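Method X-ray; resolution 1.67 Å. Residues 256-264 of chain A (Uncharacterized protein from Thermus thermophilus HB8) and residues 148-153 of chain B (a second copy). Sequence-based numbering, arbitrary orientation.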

# COMPACT_ATOMS: atom_id res chain seq x y z
N GLN A 256 -15.86 -5.79 18.42
CA GLN A 256 -15.80 -4.52 19.13
C GLN A 256 -14.75 -4.53 20.24
O GLN A 256 -15.02 -4.15 21.39
CB GLN A 256 -17.20 -4.07 19.59
CG GLN A 256 -18.11 -3.73 18.40
CD GLN A 256 -17.78 -2.38 17.80
OE1 GLN A 256 -18.31 -1.34 18.24
NE2 GLN A 256 -16.90 -2.36 16.80
N GLU A 257 -13.54 -4.96 19.87
CA GLU A 257 -12.34 -4.83 20.68
C GLU A 257 -11.42 -3.78 20.03
O GLU A 257 -11.55 -3.49 18.85
CB GLU A 257 -11.63 -6.18 20.77
CG GLU A 257 -12.45 -7.25 21.46
CD GLU A 257 -12.60 -6.99 22.95
OE1 GLU A 257 -11.90 -6.10 23.47
OE2 GLU A 257 -13.44 -7.65 23.59
N ASP A 258 -10.52 -3.19 20.81
CA ASP A 258 -9.65 -2.12 20.32
C ASP A 258 -8.48 -2.78 19.57
O ASP A 258 -7.73 -3.54 20.16
CB ASP A 258 -9.16 -1.24 21.49
CG ASP A 258 -8.26 -0.10 21.06
OD1 ASP A 258 -8.47 1.08 21.47
OD2 ASP A 258 -7.32 -0.36 20.30
N PRO A 259 -8.34 -2.53 18.25
CA PRO A 259 -7.28 -3.18 17.48
C PRO A 259 -6.04 -2.31 17.25
O PRO A 259 -5.27 -2.60 16.34
CB PRO A 259 -7.96 -3.45 16.13
CG PRO A 259 -9.03 -2.42 16.02
CD PRO A 259 -9.22 -1.76 17.36
N TYR A 260 -5.84 -1.25 18.04
CA TYR A 260 -4.78 -0.28 17.77
C TYR A 260 -3.43 -0.99 17.70
O TYR A 260 -2.64 -0.71 16.80
CB TYR A 260 -4.78 0.80 18.88
CG TYR A 260 -4.04 2.09 18.58
CD1 TYR A 260 -2.84 2.39 19.23
CD2 TYR A 260 -4.58 3.04 17.72
CE1 TYR A 260 -2.18 3.59 18.99
CE2 TYR A 260 -3.93 4.24 17.49
CZ TYR A 260 -2.73 4.51 18.12
OH TYR A 260 -2.08 5.71 17.88
N GLU A 261 -3.21 -1.92 18.62
CA GLU A 261 -1.97 -2.71 18.72
C GLU A 261 -1.73 -3.51 17.42
O GLU A 261 -0.64 -3.52 16.86
CB GLU A 261 -2.08 -3.66 19.89
CG GLU A 261 -0.77 -4.34 20.30
CD GLU A 261 -0.88 -5.15 21.57
OE1 GLU A 261 0.16 -5.63 22.06
OE2 GLU A 261 -2.00 -5.35 22.10
N ILE A 262 -2.79 -4.15 16.97
CA ILE A 262 -2.75 -4.98 15.76
C ILE A 262 -2.46 -4.12 14.52
O ILE A 262 -1.73 -4.52 13.63
CB ILE A 262 -4.08 -5.74 15.56
CG1 ILE A 262 -4.45 -6.57 16.79
CG2 ILE A 262 -3.98 -6.66 14.35
CD1 ILE A 262 -5.90 -7.01 16.79
N GLU A 263 -3.04 -2.92 14.47
CA GLU A 263 -2.79 -2.02 13.36
C GLU A 263 -1.28 -1.73 13.21
O GLU A 263 -0.77 -1.69 12.09
CB GLU A 263 -3.55 -0.70 13.53
CG GLU A 263 -5.07 -0.83 13.53
CD GLU A 263 -5.76 0.35 14.18
OE1 GLU A 263 -5.15 1.44 14.29
OE2 GLU A 263 -6.92 0.19 14.60
N GLU A 264 -0.59 -1.53 14.32
CA GLU A 264 0.85 -1.29 14.27
C GLU A 264 1.58 -2.50 13.71
O GLU A 264 2.47 -2.35 12.87
CB GLU A 264 1.41 -0.91 15.64
CG GLU A 264 0.56 0.12 16.35
CD GLU A 264 1.33 1.06 17.25
OE1 GLU A 264 2.50 0.75 17.59
OE2 GLU A 264 0.75 2.11 17.61
N PRO B 148 -14.50 5.11 18.60
CA PRO B 148 -14.00 5.07 19.98
C PRO B 148 -12.98 3.96 20.23
O PRO B 148 -12.16 4.08 21.16
CB PRO B 148 -15.27 4.85 20.81
CG PRO B 148 -16.25 4.23 19.89
CD PRO B 148 -15.96 4.88 18.56
N TYR B 149 -13.03 2.89 19.44
CA TYR B 149 -12.08 1.76 19.58
C TYR B 149 -10.83 1.93 18.70
O TYR B 149 -10.04 0.99 18.59
CB TYR B 149 -12.76 0.43 19.27
CG TYR B 149 -13.83 0.02 20.27
CD1 TYR B 149 -13.48 -0.44 21.54
CD2 TYR B 149 -15.19 0.06 19.94
CE1 TYR B 149 -14.45 -0.82 22.46
CE2 TYR B 149 -16.17 -0.33 20.85
CZ TYR B 149 -15.79 -0.76 22.11
OH TYR B 149 -16.75 -1.14 23.02
N ARG B 150 -10.65 3.11 18.10
CA ARG B 150 -9.43 3.47 17.37
C ARG B 150 -9.14 2.49 16.22
O ARG B 150 -7.98 2.13 15.95
CB ARG B 150 -8.25 3.50 18.33
CG ARG B 150 -8.47 4.43 19.52
CD ARG B 150 -7.18 4.58 20.30
NE ARG B 150 -6.80 3.32 20.94
CZ ARG B 150 -5.62 3.09 21.51
NH1 ARG B 150 -4.69 4.04 21.53
NH2 ARG B 150 -5.38 1.90 22.05
N THR B 151 -10.20 2.10 15.54
CA THR B 151 -10.12 1.11 14.48
C THR B 151 -9.64 1.65 13.15
O THR B 151 -9.17 0.87 12.30
CB THR B 151 -11.49 0.42 14.22
OG1 THR B 151 -12.42 1.35 13.63
CG2 THR B 151 -12.07 -0.17 15.49
N GLY B 152 -9.80 2.95 12.92
CA GLY B 152 -9.59 3.53 11.59
C GLY B 152 -10.83 3.55 10.71
O GLY B 152 -10.82 4.17 9.63
N LEU B 153 -11.90 2.89 11.16
CA LEU B 153 -13.20 2.90 10.49
C LEU B 153 -14.21 3.65 11.33
O LEU B 153 -14.21 3.54 12.55
CB LEU B 153 -13.69 1.47 10.27
CG LEU B 153 -12.87 0.66 9.28
CD1 LEU B 153 -13.06 -0.82 9.51
CD2 LEU B 153 -13.23 1.04 7.85
O HOH W 1 -10.79 2.36 22.77

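This is a small, largely polar contact between two copies of one protein, in which a single arginine on a loop of chain B is held by an aspartate just before a helix of chain A and a tyrosine in its first turn, while a neighbouring tyrosine packs along the loop leading into that helix.

Arg150(B) sets the pattern. Its CA-to-CB bond points toward chain A, and its guanidinium meets two partners in two different ways. In its own plane it faces the carboxylate of Asp258(A): NE of Arg150(B) donates to OD1 of Asp258(A) at 2.8 Å with a nearly straight angle of 162°, forming a salt bridge. NH2 of Arg150(B) adds a more bent bond to OD1 of Asp258(A) at 3.2 Å and a weak one to OD2 of the same residue at 3.5 Å. Over one flat face, the group lies on the ring of Tyr260(A), with centres 3.9 Å apart and planes only 12° from parallel. CZ of Arg150(B) sits 3.9 Å from the ring centroid of Tyr260(A) and 28° off its normal, so the stack is also a cation-pi contact. Edge to the acid and face to the ring, the two interactions use different directions and do not compete.

Asp258(A) is equally economical. OD2 of Asp258(A) accepts the backbone N of Tyr260(A) at 2.8 Å, just past the N-cap position held by Pro259(A), so the acid ties down the start of the helix as well as the arginine. The same carboxylate therefore serves the helix start through OD2 and Arg150(B) mainly through OD1. OD1 of Asp258(A) takes a third donor, a water whose O lies 3.0 Å away and which also donates to O of Pro148(B) at 2.7 Å, bridging the two chains beside the salt bridge.

Tyr149(B), which with Arg150(B) has the largest area covered here, works by packing. Its ring carries the backbone O of Gln256(A) over one face, and CE2 of Tyr149(B) lies 3.5 Å from OE1 of Gln256(A). Its own carbonyl is tucked against the turn: O of Tyr149(B) approaches CD of Pro259(A) at 3.1 Å and makes a CA-H...O contact with CA of Asp258(A) at 3.6 Å. CD of Pro259(A) also meets CG2 of Thr151(B) at 3.8 Å.

One turn into the helix, the CA-to-CB bond of Glu263(A) points toward chain B, and OE2 of Glu263(A) comes within 2.6 Å of O of Arg150(B). Two oxygens so close suggest that the acid carries a proton, although the coordinates do not settle it. The helix itself is under way here, with N of Glu263(A) bonded to O of Pro259(A) at 2.9 Å.

The loop of chain B has local features of its own. Arg150(B) has positive phi, OG1 of Thr151(B) accepts N of Leu153(B) at 3.0 Å, and Gly152(B) adopts angles at which a CB would jam against the preceding carbonyl.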